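Local coordinates for peptidoglycan-binding domain 1 (Burkholderia, PDB 5NM7), which probably cleaves bacterial peptidoglycan as a phage endolysin, joining a putative peptidoglycan-binding domain to a lysozyme-like N-acetylmuramidase domain, at residues A[12-17]-A[32-37]; A[19-24]-A[40-45]; A[85-90]-A[213-218]; A[231-236]-A[253-258]. One frame throughout, in Å; residues are numbered along the deposited sequence.

Interaction 1. Residues A[12-17]-A[32-37]. With GLY (glycine), chain D.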
loop_
_atom_site.group_PDB
_atom_site.type_symbol
_atom_site.label_atom_id
_atom_site.label_comp_id
_atom_site.label_asym_id
_atom_site.label_seq_id
_atom_site.Cartn_x
_atom_site.Cartn_y
_atom_site.Cartn_z
ATOM N N ALA A 12 -2.627 -20.255 20.403
ATOM C CA ALA A 12 -2.791 -19.360 21.557
ATOM C C ALA A 12 -2.959 -17.892 21.147
ATOM O O ALA A 12 -3.738 -17.176 21.752
ATOM C CB ALA A 12 -1.614 -19.514 22.506
ATOM N N ASP A 13 -2.249 -17.457 20.108
ATOM C CA ASP A 13 -2.387 -16.085 19.626
ATOM C C ASP A 13 -3.804 -15.812 19.098
ATOM O O ASP A 13 -4.302 -14.707 19.242
ATOM C CB ASP A 13 -1.350 -15.750 18.544
ATOM C CG ASP A 13 0.084 -15.665 19.084
ATOM O OD1 ASP A 13 0.298 -15.322 20.274
ATOM O OD2 ASP A 13 1.006 -15.935 18.290
ATOM N N VAL A 14 -4.441 -16.799 18.478
ATOM C CA VAL A 14 -5.793 -16.653 17.992
ATOM C C VAL A 14 -6.782 -16.578 19.141
ATOM O O VAL A 14 -7.668 -15.740 19.137
ATOM C CB VAL A 14 -6.197 -17.783 17.020
ATOM C CG1 VAL A 14 -7.639 -17.659 16.595
ATOM C CG2 VAL A 14 -5.283 -17.739 15.801
ATOM N N SER A 15 -6.640 -17.439 20.152
ATOM C CA SER A 15 -7.596 -17.355 21.264
ATOM C C SER A 15 -7.435 -16.011 21.966
ATOM O O SER A 15 -8.428 -15.440 22.380
ATOM C CB SER A 15 -7.515 -18.561 22.213
ATOM O OG SER A 15 -6.205 -18.866 22.498
ATOM N N TYR A 16 -6.202 -15.503 22.074
ATOM C CA TYR A 16 -5.961 -14.173 22.624
ATOM C C TYR A 16 -6.682 -13.105 21.791
ATOM O O TYR A 16 -7.429 -12.294 22.312
ATOM C CB TYR A 16 -4.469 -13.876 22.720
ATOM C CG TYR A 16 -4.187 -12.523 23.321
ATOM C CD1 TYR A 16 -4.411 -12.291 24.685
ATOM C CD2 TYR A 16 -3.754 -11.458 22.536
ATOM C CE1 TYR A 16 -4.181 -11.041 25.251
ATOM C CE2 TYR A 16 -3.515 -10.205 23.095
ATOM C CZ TYR A 16 -3.742 -10.009 24.455
ATOM O OH TYR A 16 -3.509 -8.777 25.013
ATOM N N LEU A 17 -6.552 -13.188 20.469
ATOM C CA LEU A 17 -7.322 -12.285 19.596
ATOM C C LEU A 17 -8.823 -12.372 19.838
ATOM O O LEU A 17 -9.510 -11.349 19.941
ATOM C CB LEU A 17 -7.030 -12.599 18.118
ATOM C CG LEU A 17 -7.809 -11.794 17.088
ATOM C CD1 LEU A 17 -7.393 -10.321 17.084
ATOM C CD2 LEU A 17 -7.566 -12.425 15.723
ATOM N N ALA A 32 -9.535 -20.816 19.450
ATOM C CA ALA A 32 -8.189 -20.694 18.914
ATOM C C ALA A 32 -8.121 -20.987 17.394
ATOM O O ALA A 32 -7.048 -21.312 16.881
ATOM C CB ALA A 32 -7.208 -21.593 19.700
ATOM N N ILE A 33 -9.243 -20.868 16.702
ATOM C CA ILE A 33 -9.312 -21.105 15.241
ATOM C C ILE A 33 -9.777 -19.804 14.580
ATOM O O ILE A 33 -10.888 -19.310 14.844
ATOM C CB ILE A 33 -10.311 -22.218 14.873
ATOM C CG1 ILE A 33 -9.863 -23.566 15.443
ATOM C CG2 ILE A 33 -10.480 -22.338 13.349
ATOM C CD1 ILE A 33 -10.971 -24.603 15.470
ATOM N N TYR A 34 -8.934 -19.267 13.707
ATOM C CA TYR A 34 -9.266 -18.046 12.991
ATOM C C TYR A 34 -10.013 -18.492 11.742
ATOM O O TYR A 34 -9.420 -18.670 10.683
ATOM C CB TYR A 34 -7.961 -17.298 12.657
ATOM C CG TYR A 34 -8.057 -15.842 12.318
ATOM C CD1 TYR A 34 -7.184 -14.935 12.900
ATOM C CD2 TYR A 34 -8.962 -15.359 11.368
ATOM C CE1 TYR A 34 -7.201 -13.606 12.571
ATOM C CE2 TYR A 34 -8.985 -14.008 11.038
ATOM C CZ TYR A 34 -8.082 -13.141 11.654
ATOM O OH TYR A 34 -8.055 -11.789 11.366
ATOM N N GLY A 35 -11.312 -18.675 11.895
ATOM C CA GLY A 35 -12.169 -19.057 10.791
ATOM C C GLY A 35 -12.990 -17.865 10.357
ATOM O O GLY A 35 -12.684 -16.708 10.698
ATOM N N SER A 36 -14.064 -18.145 9.625
ATOM C CA SER A 36 -14.893 -17.088 9.063
ATOM C C SER A 36 -15.562 -16.212 10.110
ATOM O O SER A 36 -15.747 -15.026 9.887
ATOM C CB SER A 36 -15.934 -17.683 8.083
ATOM O OG SER A 36 -16.906 -18.461 8.772
ATOM N N ALA A 37 -15.976 -16.788 11.238
ATOM C CA ALA A 37 -16.603 -15.988 12.284
ATOM C C ALA A 37 -15.589 -15.011 12.890
ATOM O O ALA A 37 -15.933 -13.865 13.182
ATOM C CB ALA A 37 -17.226 -16.876 13.360
HETATM N N GLY D . -13.507 -20.135 15.297
HETATM C CA GLY D . -14.484 -20.456 14.236
HETATM C C GLY D . -14.616 -19.289 13.280
HETATM O O GLY D . -13.910 -18.276 13.402
HETATM O OXT GLY D . -15.443 -19.367 12.368
#
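In the putative peptidoglycan-binding domain, the loop leading into helix 36-48 lies on the first turns of helix 12-23, where Val-14, Ser-15 and Leu-17 meet Ala-32 and Tyr-34. Val-14 does much of the work: its CG1, anti to the backbone N (chi1 176°), reaches loop backbone, 3.5 Å from Ala-32 C and 3.6 Å from Tyr-34 N. The CB atoms of Ser-15 and Ala-32 approach to 3.9 Å. Deeper in, Leu-17 CD2 packs obliquely on the Tyr-34 ring, 3.4 Å from CE1, while Val-14 CG2 lies at the ring's edge. The tyrosine hydroxyl is hydrogen-bonded to Gly-55 O.

The inverse gamma turn centred on Tyr-34, with the start of helix 36-48, binds a glycine ligand. The ligand's N donates to Ile-33 O (2.8 Å), its OXT accepts from Ala-37 N (2.9 Å, 155° at the hydrogen), and its O takes a weak bond from Gly-35 N, at the N-cap position. Asp-31 OD2 and Thr-38 N also hydrogen-bond the ligand. Apolar packing thus seats the loop on one helix, while its backbone presents a carbonyl to the ligand's amino end and amides to its carboxylate; the start of helix 36-48 would favour that negative charge.

Interaction 2. Residues A[19-24]-A[40-45]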
loop_
_atom_site.group_PDB
_atom_site.type_symbol
_atom_site.label_atom_id
_atom_site.label_comp_id
_atom_site.label_asym_id
_atom_site.label_seq_id
_atom_site.Cartn_x
_atom_site.Cartn_y
_atom_site.Cartn_z
ATOM N N ARG A 19 -10.488 -13.343 22.472
ATOM C CA ARG A 19 -10.798 -12.671 23.761
ATOM C C ARG A 19 -10.808 -11.153 23.650
ATOM O O ARG A 19 -11.714 -10.504 24.197
ATOM C CB ARG A 19 -9.831 -13.121 24.853
ATOM C CG ARG A 19 -10.085 -14.563 25.245
ATOM C CD ARG A 19 -9.412 -14.987 26.538
ATOM N NE ARG A 19 -10.020 -16.258 26.948
ATOM C CZ ARG A 19 -9.502 -17.473 26.745
ATOM N NH1 ARG A 19 -8.307 -17.635 26.174
ATOM N NH2 ARG A 19 -10.190 -18.548 27.136
ATOM N N GLN A 20 -9.835 -10.588 22.925
ATOM C CA GLN A 20 -9.755 -9.134 22.720
ATOM C C GLN A 20 -10.955 -8.632 21.907
ATOM O O GLN A 20 -11.550 -7.610 22.245
ATOM C CB GLN A 20 -8.440 -8.746 22.057
ATOM C CG GLN A 20 -7.159 -8.969 22.837
ATOM C CD GLN A 20 -7.121 -8.103 24.084
ATOM O OE1 GLN A 20 -6.629 -6.956 24.046
ATOM N NE2 GLN A 20 -7.679 -8.581 25.139
ATOM N N LEU A 21 -11.329 -9.375 20.869
ATOM C CA LEU A 21 -12.519 -9.030 20.094
ATOM C C LEU A 21 -13.781 -9.070 20.946
ATOM O O LEU A 21 -14.649 -8.205 20.813
ATOM C CB LEU A 21 -12.666 -9.940 18.878
ATOM C CG LEU A 21 -11.529 -9.791 17.844
ATOM C CD1 LEU A 21 -11.515 -10.973 16.899
ATOM C CD2 LEU A 21 -11.691 -8.485 17.060
ATOM N N ILE A 22 -13.886 -10.071 21.813
ATOM C CA ILE A 22 -15.035 -10.171 22.751
ATOM C C ILE A 22 -15.037 -8.996 23.737
ATOM O O ILE A 22 -16.091 -8.424 23.977
ATOM C CB ILE A 22 -15.074 -11.537 23.480
ATOM C CG1 ILE A 22 -15.353 -12.681 22.495
ATOM C CG2 ILE A 22 -16.186 -11.579 24.530
ATOM C CD1 ILE A 22 -14.842 -14.024 22.935
ATOM N N ALA A 23 -13.875 -8.630 24.265
ATOM C CA ALA A 23 -13.721 -7.451 25.130
ATOM C C ALA A 23 -14.151 -6.161 24.429
ATOM O O ALA A 23 -14.696 -5.259 25.059
ATOM C CB ALA A 23 -12.293 -7.335 25.615
ATOM N N ALA A 24 -13.949 -6.103 23.107
ATOM C CA ALA A 24 -14.448 -4.990 22.282
ATOM C C ALA A 24 -15.901 -5.129 21.781
ATOM O O ALA A 24 -16.367 -4.303 20.983
ATOM C CB ALA A 24 -13.504 -4.787 21.096
ATOM N N ASP A 40 -14.874 -12.312 10.282
ATOM C CA ASP A 40 -16.009 -11.378 10.299
ATOM C C ASP A 40 -15.959 -10.451 11.479
ATOM O O ASP A 40 -16.260 -9.265 11.343
ATOM C CB ASP A 40 -17.354 -12.116 10.321
ATOM C CG ASP A 40 -17.673 -12.784 9.027
ATOM O OD1 ASP A 40 -16.914 -12.623 8.049
ATOM O OD2 ASP A 40 -18.656 -13.530 9.006
ATOM N N ALA A 41 -15.587 -10.979 12.647
ATOM C CA ALA A 41 -15.461 -10.139 13.834
ATOM C C ALA A 41 -14.346 -9.106 13.696
ATOM O O ALA A 41 -14.519 -7.963 14.119
ATOM C CB ALA A 41 -15.255 -10.984 15.101
ATOM N N VAL A 42 -13.213 -9.514 13.122
ATOM C CA VAL A 42 -12.113 -8.608 12.889
ATOM C C VAL A 42 -12.609 -7.522 11.931
ATOM O O VAL A 42 -12.413 -6.347 12.188
ATOM C CB VAL A 42 -10.867 -9.337 12.357
ATOM C CG1 VAL A 42 -9.799 -8.355 11.934
ATOM C CG2 VAL A 42 -10.287 -10.221 13.434
ATOM N N MET A 43 -13.296 -7.934 10.864
ATOM C CA MET A 43 -13.845 -6.966 9.914
ATOM C C MET A 43 -14.804 -5.977 10.558
ATOM O O MET A 43 -14.671 -4.765 10.379
ATOM C CB MET A 43 -14.513 -7.672 8.725
ATOM C CG MET A 43 -13.532 -8.222 7.720
ATOM S SD MET A 43 -14.287 -8.341 6.078
ATOM C CE MET A 43 -15.493 -9.617 6.440
ATOM N N ALA A 44 -15.738 -6.485 11.368
ATOM C CA ALA A 44 -16.683 -5.645 12.067
ATOM C C ALA A 44 -15.972 -4.701 13.030
ATOM O O ALA A 44 -16.301 -3.519 13.118
ATOM C CB ALA A 44 -17.743 -6.487 12.787
ATOM N N PHE A 45 -14.981 -5.208 13.759
ATOM C CA PHE A 45 -14.188 -4.360 14.630
ATOM C C PHE A 45 -13.465 -3.261 13.845
ATOM O O PHE A 45 -13.463 -2.083 14.237
ATOM C CB PHE A 45 -13.154 -5.181 15.421
ATOM C CG PHE A 45 -12.221 -4.340 16.221
ATOM C CD1 PHE A 45 -12.602 -3.839 17.469
ATOM C CD2 PHE A 45 -10.962 -3.988 15.726
ATOM C CE1 PHE A 45 -11.750 -3.006 18.167
ATOM C CE2 PHE A 45 -10.116 -3.178 16.440
ATOM C CZ PHE A 45 -10.508 -2.690 17.672
#
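Leu-21 of helix 12-23 lays its two methyl groups against Ala-41, Val-42 and Phe-45 of helix 36-48. The closely packed part is the fork of this one leucine. CG stands anti to the carbonyl carbon (chi1 -64°), on a CB that points toward the other helix, and from there the branches divide: CD1 meets Val-42 CG2 at 3.8 Å and Ala-41 CB at 4.1 Å, whereas CD2 reaches Phe-45 CB at 4.0 Å. The side chains meet carbon to carbon, and no hydrogen bond links the two segments.

The other side is thinner. Here the exposed Ala-24, the first residue past the end of its helix to leave helical backbone angles, offers just a methyl, which sits obliquely to the Phe-45 ring at 3.9 Å from CE1. Phe-45 CG is anti to its backbone N (chi1 174°), and the ring lies beside this methyl while its CB serves Leu-21.

The segment axes are 10.5 Å apart at closest approach and cross at 43°; five residues touch. A third helix, 59-67, joins the same cluster: Leu-65 touches both Leu-21 and Phe-45, and Thr-64 also meets the phenylalanine. His-49 stacks on the Phe-45 ring, and Val-42 packs against Tyr-34, which places the Leu-21 side of the contact in the interior of a small helical domain.

Interaction 3. Residues A[85-90]-A[213-218]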
loop_
_atom_site.group_PDB
_atom_site.type_symbol
_atom_site.label_atom_id
_atom_site.label_comp_id
_atom_site.label_asym_id
_atom_site.label_seq_id
_atom_site.Cartn_x
_atom_site.Cartn_y
_atom_site.Cartn_z
ATOM N N ASP A 85 -15.226 5.627 -5.559
ATOM C CA ASP A 85 -15.950 6.708 -6.241
ATOM C C ASP A 85 -15.104 7.445 -7.259
ATOM O O ASP A 85 -15.573 7.710 -8.384
ATOM C CB ASP A 85 -16.525 7.678 -5.234
ATOM C CG ASP A 85 -17.574 7.028 -4.315
ATOM O OD1 ASP A 85 -18.111 5.949 -4.652
ATOM O OD2 ASP A 85 -17.862 7.610 -3.267
ATOM N N ARG A 86 -13.868 7.791 -6.887
ATOM C CA ARG A 86 -12.965 8.449 -7.807
ATOM C C ARG A 86 -12.692 7.652 -9.071
ATOM O O ARG A 86 -12.541 8.229 -10.165
ATOM C CB ARG A 86 -11.630 8.802 -7.135
ATOM C CG ARG A 86 -11.712 9.911 -6.133
ATOM C CD ARG A 86 -11.830 11.248 -6.860
ATOM N NE ARG A 86 -10.710 11.463 -7.761
ATOM C CZ ARG A 86 -9.501 11.762 -7.341
ATOM N NH1 ARG A 86 -9.302 11.909 -6.047
ATOM N NH2 ARG A 86 -8.512 11.954 -8.200
ATOM N N LEU A 87 -12.530 6.341 -8.903
ATOM C CA LEU A 87 -12.176 5.447 -9.998
ATOM C C LEU A 87 -13.365 4.912 -10.775
ATOM O O LEU A 87 -13.169 4.390 -11.872
ATOM C CB LEU A 87 -11.365 4.254 -9.457
ATOM C CG LEU A 87 -9.995 4.607 -8.871
ATOM C CD1 LEU A 87 -9.497 3.460 -8.035
ATOM C CD2 LEU A 87 -9.014 4.904 -9.960
ATOM N N GLN A 88 -14.568 5.023 -10.201
ATOM C CA GLN A 88 -15.770 4.348 -10.711
ATOM C C GLN A 88 -15.511 2.845 -10.830
ATOM O O GLN A 88 -15.740 2.209 -11.863
ATOM C CB GLN A 88 -16.253 4.976 -12.042
ATOM C CG GLN A 88 -16.664 6.427 -11.902
ATOM C CD GLN A 88 -17.955 6.586 -11.134
ATOM O OE1 GLN A 88 -19.001 6.052 -11.542
ATOM N NE2 GLN A 88 -17.870 7.202 -9.946
ATOM N N VAL A 89 -14.965 2.296 -9.746
ATOM C CA VAL A 89 -14.635 0.884 -9.631
ATOM C C VAL A 89 -15.442 0.371 -8.436
ATOM O O VAL A 89 -15.677 1.086 -7.465
ATOM C CB VAL A 89 -13.105 0.722 -9.442
ATOM C CG1 VAL A 89 -12.723 -0.691 -9.009
ATOM C CG2 VAL A 89 -12.340 1.098 -10.714
ATOM N N ASP A 90 -15.894 -0.875 -8.541
ATOM C CA ASP A 90 -16.638 -1.543 -7.506
ATOM C C ASP A 90 -15.776 -1.503 -6.214
ATOM O O ASP A 90 -14.562 -1.688 -6.258
ATOM C CB ASP A 90 -16.982 -2.979 -7.985
ATOM C CG ASP A 90 -18.130 -3.020 -9.063
ATOM O OD1 ASP A 90 -18.899 -2.043 -9.247
ATOM O OD2 ASP A 90 -18.275 -4.069 -9.720
ATOM N N ALA A 213 -2.482 9.276 -4.670
ATOM C CA ALA A 213 -1.501 9.127 -5.719
ATOM C C ALA A 213 -1.759 7.910 -6.564
ATOM O O ALA A 213 -1.716 7.979 -7.835
ATOM C CB ALA A 213 -0.092 9.110 -5.196
ATOM N N PHE A 214 -2.062 6.810 -5.903
ATOM C CA PHE A 214 -2.443 5.584 -6.638
ATOM C C PHE A 214 -3.668 5.810 -7.509
ATOM O O PHE A 214 -3.663 5.428 -8.676
ATOM C CB PHE A 214 -2.656 4.403 -5.683
ATOM C CG PHE A 214 -3.330 3.204 -6.304
ATOM C CD1 PHE A 214 -2.582 2.232 -6.937
ATOM C CD2 PHE A 214 -4.698 3.055 -6.250
ATOM C CE1 PHE A 214 -3.179 1.149 -7.518
ATOM C CE2 PHE A 214 -5.310 1.962 -6.846
ATOM C CZ PHE A 214 -4.541 1.012 -7.464
ATOM N N VAL A 215 -4.693 6.427 -6.949
ATOM C CA VAL A 215 -5.924 6.714 -7.712
ATOM C C VAL A 215 -5.575 7.533 -8.952
ATOM O O VAL A 215 -5.994 7.202 -10.079
ATOM C CB VAL A 215 -6.947 7.441 -6.839
ATOM C CG1 VAL A 215 -8.071 8.040 -7.655
ATOM C CG2 VAL A 215 -7.506 6.474 -5.802
ATOM N N ARG A 216 -4.811 8.603 -8.760
ATOM C CA ARG A 216 -4.414 9.430 -9.920
ATOM C C ARG A 216 -3.604 8.650 -10.937
ATOM O O ARG A 216 -3.776 8.858 -12.147
ATOM C CB ARG A 216 -3.681 10.682 -9.478
ATOM C CG ARG A 216 -4.532 11.619 -8.617
ATOM C CD ARG A 216 -3.651 12.761 -8.149
ATOM N NE ARG A 216 -4.347 13.692 -7.264
ATOM C CZ ARG A 216 -3.948 14.952 -7.025
ATOM N NH1 ARG A 216 -2.880 15.455 -7.629
ATOM N NH2 ARG A 216 -4.649 15.715 -6.173
ATOM N N PHE A 217 -2.711 7.781 -10.460
ATOM C CA PHE A 217 -1.855 6.960 -11.292
ATOM C C PHE A 217 -2.682 6.067 -12.190
ATOM O O PHE A 217 -2.438 5.988 -13.403
ATOM C CB PHE A 217 -0.933 6.121 -10.435
ATOM C CG PHE A 217 -0.025 5.226 -11.201
ATOM C CD1 PHE A 217 -0.293 3.877 -11.275
ATOM C CD2 PHE A 217 1.136 5.702 -11.800
ATOM C CE1 PHE A 217 0.570 3.051 -11.957
ATOM C CE2 PHE A 217 2.002 4.881 -12.493
ATOM C CZ PHE A 217 1.709 3.525 -12.576
ATOM N N VAL A 218 -3.691 5.459 -11.595
ATOM C CA VAL A 218 -4.584 4.570 -12.344
ATOM C C VAL A 218 -5.430 5.382 -13.324
ATOM O O VAL A 218 -5.582 4.980 -14.490
ATOM C CB VAL A 218 -5.438 3.709 -11.433
ATOM C CG1 VAL A 218 -6.384 2.843 -12.240
ATOM C CG2 VAL A 218 -4.533 2.791 -10.599
#
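The chain of Arg-86 is bent at chi2 (-76°), which places CD, and at chi3 (-58°), which places NE; the guanidinium ends with one face over Val-215. Val-215 CG1 meets two parts of the arginine, lying 3.7 Å from Arg-86 CB and 3.9 Å above the centre of the guanidinium plane. The methylene CG of Arg-216 lies at the edge of the guanidinium, near its plane, 4.0 Å from Arg-86 NH2. The two arginines bring like charges close, with Arg-86 NH2 4.6 Å from Arg-216 NE. Glu-212 forms salt bridges to Arg-86 NH1 and Arg-216 NE, and its negative charge would be expected to ease the repulsion.

Leu-87, which is buried, carries the rest of the contact. Its CD2 sits between two valines, 4.0 Å from Val-215 CG1 and 4.0 Å from Val-218 CG1, and Leu-225 of helix 222-229 packs against both Leu-87 and Val-218. A bound glycine touches Arg-86 and Val-215, so the arginine belongs both to the packing and to that ligand pocket.

Gln-88 NE2 donates to Asp-85 O at 2.8 Å, in the carbonyl plane and on a lone pair. With positive phi (55°), Gln-88 is the C-prime residue of a Schellman motif (Val-89 N to Ala-84 O, and weakly Gln-88 N to Asp-85 O). The C-terminal turn of helix 77-87, closed in this way, packs on helix 207-219 beside the glycine pocket.

Interaction 4. Residues A[231-236]-A[253-258]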
loop_
_atom_site.group_PDB
_atom_site.type_symbol
_atom_site.label_atom_id
_atom_site.label_comp_id
_atom_site.label_asym_id
_atom_site.label_seq_id
_atom_site.Cartn_x
_atom_site.Cartn_y
_atom_site.Cartn_z
ATOM N N LYS A 231 -12.441 -5.870 -13.777
ATOM C CA LYS A 231 -11.901 -6.939 -12.944
ATOM C C LYS A 231 -11.066 -7.926 -13.728
ATOM O O LYS A 231 -11.168 -9.155 -13.547
ATOM C CB LYS A 231 -13.017 -7.638 -12.169
ATOM C CG LYS A 231 -13.856 -6.730 -11.291
ATOM C CD LYS A 231 -15.175 -6.383 -11.984
ATOM C CE LYS A 231 -16.330 -6.341 -11.018
ATOM N NZ LYS A 231 -17.603 -6.019 -11.728
ATOM N N LYS A 232 -10.283 -7.418 -14.664
ATOM C CA LYS A 232 -9.385 -8.243 -15.464
ATOM C C LYS A 232 -8.086 -8.300 -14.668
ATOM O O LYS A 232 -7.135 -7.537 -14.893
ATOM C CB LYS A 232 -9.160 -7.675 -16.844
ATOM C CG LYS A 232 -10.387 -7.665 -17.731
ATOM C CD LYS A 232 -9.920 -7.227 -19.119
ATOM C CE LYS A 232 -10.991 -6.900 -20.108
ATOM N NZ LYS A 232 -12.342 -7.149 -19.615
ATOM N N TRP A 233 -8.041 -9.226 -13.728
ATOM C CA TRP A 233 -6.974 -9.168 -12.693
ATOM C C TRP A 233 -5.606 -9.468 -13.206
ATOM O O TRP A 233 -4.644 -8.799 -12.833
ATOM C CB TRP A 233 -7.319 -10.091 -11.553
ATOM C CG TRP A 233 -8.580 -9.718 -10.901
ATOM C CD1 TRP A 233 -9.704 -10.479 -10.847
ATOM C CD2 TRP A 233 -8.891 -8.498 -10.220
ATOM N NE1 TRP A 233 -10.679 -9.825 -10.167
ATOM C CE2 TRP A 233 -10.226 -8.601 -9.776
ATOM C CE3 TRP A 233 -8.189 -7.338 -9.959
ATOM C CZ2 TRP A 233 -10.871 -7.587 -9.082
ATOM C CZ3 TRP A 233 -8.839 -6.316 -9.265
ATOM C CH2 TRP A 233 -10.157 -6.467 -8.812
ATOM N N ALA A 234 -5.503 -10.419 -14.143
ATOM C CA ALA A 234 -4.192 -10.743 -14.689
ATOM C C ALA A 234 -3.681 -9.584 -15.511
ATOM O O ALA A 234 -2.504 -9.244 -15.451
ATOM C CB ALA A 234 -4.248 -12.027 -15.519
ATOM N N LYS A 235 -4.574 -8.979 -16.305
ATOM C CA LYS A 235 -4.182 -7.823 -17.105
ATOM C C LYS A 235 -3.790 -6.624 -16.207
ATOM O O LYS A 235 -2.756 -6.032 -16.424
ATOM C CB LYS A 235 -5.318 -7.428 -18.046
ATOM C CG LYS A 235 -5.043 -6.213 -18.884
ATOM C CD LYS A 235 -3.736 -6.344 -19.625
ATOM N N PHE A 236 -4.589 -6.355 -15.198
ATOM C CA PHE A 236 -4.264 -5.276 -14.270
ATOM C C PHE A 236 -2.907 -5.558 -13.618
ATOM O O PHE A 236 -2.054 -4.670 -13.553
ATOM C CB PHE A 236 -5.292 -5.093 -13.195
ATOM C CG PHE A 236 -4.887 -4.064 -12.176
ATOM C CD1 PHE A 236 -4.279 -4.468 -10.998
ATOM C CD2 PHE A 236 -5.082 -2.720 -12.413
ATOM C CE1 PHE A 236 -3.842 -3.516 -10.095
ATOM C CE2 PHE A 236 -4.684 -1.763 -11.490
ATOM C CZ PHE A 236 -4.068 -2.175 -10.324
ATOM N N LYS A 253 -4.153 -13.516 -6.356
ATOM C CA LYS A 253 -4.475 -12.882 -5.089
ATOM C C LYS A 253 -5.534 -11.801 -5.220
ATOM O O LYS A 253 -6.399 -11.693 -4.360
ATOM C CB LYS A 253 -3.207 -12.308 -4.416
ATOM C CG LYS A 253 -2.314 -13.420 -3.874
ATOM C CD LYS A 253 -1.015 -12.837 -3.343
ATOM C CE LYS A 253 -0.223 -13.912 -2.614
ATOM N NZ LYS A 253 1.156 -13.427 -2.382
ATOM N N LEU A 254 -5.451 -10.995 -6.280
ATOM C CA LEU A 254 -6.457 -9.987 -6.548
ATOM C C LEU A 254 -7.816 -10.642 -6.775
ATOM O O LEU A 254 -8.798 -10.237 -6.168
ATOM C CB LEU A 254 -6.104 -9.136 -7.772
ATOM C CG LEU A 254 -4.982 -8.121 -7.514
ATOM C CD1 LEU A 254 -4.396 -7.628 -8.825
ATOM C CD2 LEU A 254 -5.520 -6.987 -6.691
ATOM N N GLU A 255 -7.816 -11.646 -7.626
ATOM C CA GLU A 255 -9.075 -12.372 -7.993
ATOM C C GLU A 255 -9.754 -12.941 -6.779
ATOM O O GLU A 255 -10.933 -12.670 -6.509
ATOM C CB GLU A 255 -8.757 -13.456 -9.014
ATOM C CG GLU A 255 -9.859 -14.450 -9.448
ATOM C CD GLU A 255 -9.248 -15.773 -9.930
ATOM O OE1 GLU A 255 -8.120 -15.854 -10.525
ATOM O OE2 GLU A 255 -9.917 -16.776 -9.707
ATOM N N ARG A 256 -8.986 -13.655 -5.967
ATOM C CA ARG A 256 -9.543 -14.278 -4.775
ATOM C C ARG A 256 -9.894 -13.304 -3.654
ATOM O O ARG A 256 -10.906 -13.468 -2.982
ATOM C CB ARG A 256 -8.646 -15.470 -4.358
ATOM C CG ARG A 256 -8.452 -16.384 -5.581
ATOM C CD ARG A 256 -8.398 -17.858 -5.313
ATOM N NE ARG A 256 -8.218 -18.578 -6.586
ATOM C CZ ARG A 256 -7.627 -19.766 -6.734
ATOM N NH1 ARG A 256 -7.116 -20.423 -5.694
ATOM N NH2 ARG A 256 -7.532 -20.293 -7.946
ATOM N N ALA A 257 -9.148 -12.203 -3.508
ATOM C CA ALA A 257 -9.543 -11.135 -2.612
ATOM C C ALA A 257 -10.866 -10.480 -2.995
ATOM O O ALA A 257 -11.710 -10.216 -2.143
ATOM C CB ALA A 257 -8.447 -10.057 -2.516
ATOM N N PHE A 258 -10.994 -10.188 -4.283
ATOM C CA PHE A 258 -12.204 -9.595 -4.831
ATOM C C PHE A 258 -13.417 -10.490 -4.551
ATOM O O PHE A 258 -14.449 -9.989 -4.094
ATOM C CB PHE A 258 -12.073 -9.399 -6.345
ATOM C CG PHE A 258 -13.374 -8.985 -6.994
ATOM C CD1 PHE A 258 -13.885 -7.695 -6.825
ATOM C CD2 PHE A 258 -14.107 -9.902 -7.729
ATOM C CE1 PHE A 258 -15.095 -7.313 -7.396
ATOM C CE2 PHE A 258 -15.332 -9.539 -8.278
ATOM C CZ PHE A 258 -15.827 -8.250 -8.116
#
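Trp-233 lays one face of its indole on Leu-254 and Glu-255 of helix 250-265. Its CG is anti to the carbonyl carbon (chi1 -61°). Over the five-membered ring Glu-255 CA makes a CH-pi contact, 3.8 Å from the centroid. Leu-254 CB covers the same face nearer the rim, 3.5 Å from Trp-233 CE3. The opposite face carries the Lys-231 carbonyl O, 3.3 Å above the plane and offset toward the rim, which leaves the indole held between its own preceding turn and the partner helix.

Phe-258, one turn on from Leu-254, meets the far end of the indole: its CB is 3.5 Å from Trp-233 CZ2. With CG anti to the backbone N (chi1 171°), its ring stands obliquely to the six-membered ring of Trp-233, the planes at 47°. Lys-231 closes over the phenylalanine. Its chain is bent at chi2 and chi3, CG lying over the ring face, 4.2 Å from the Phe-258 centroid, and CE touching the rim at CZ (3.5 Å). The ammonium continues to a salt bridge with Asp-90.

On the buried side Leu-254, its CG anti to the carbonyl carbon, brings CD1 to the edge of the Phe-236 ring, 3.8 Å from Phe-236 CD1; Phe-236 CG is anti to its own backbone N.

Lys-231, with positive phi, is the C-prime residue of the Schellman motif that ends helix 222-229, and Lys-232 is the N-cap of helix 233-241. The arrangement is a tight junction between these two helices, packed through Trp-233 on helix 250-265, within the N-acetylmuramidase family region.

Interactions 1 and 2 join the same two helices, 12-23 and 36-48, with segments that alternate along the chain and centres 10 Å apart; Tyr-34 OH and Val-42 CG2 touch at 3.4 Å, so they form one continuous packing unit in the peptidoglycan-binding region. Interactions 3 and 4 follow later in the chain. They use different helices, with centres 16 Å apart, but Asp-90 OD2 and Lys-231 NZ tie them by a 2.9 Å salt bridge. No atoms of interactions 1 and 2 touch those of 3 and 4; the nearest approach is about 9 Å, between interactions 2 and 4. This is consistent with a modular endolysin whose putative binding domain and lysozyme-like part hold separate clusters of contacts.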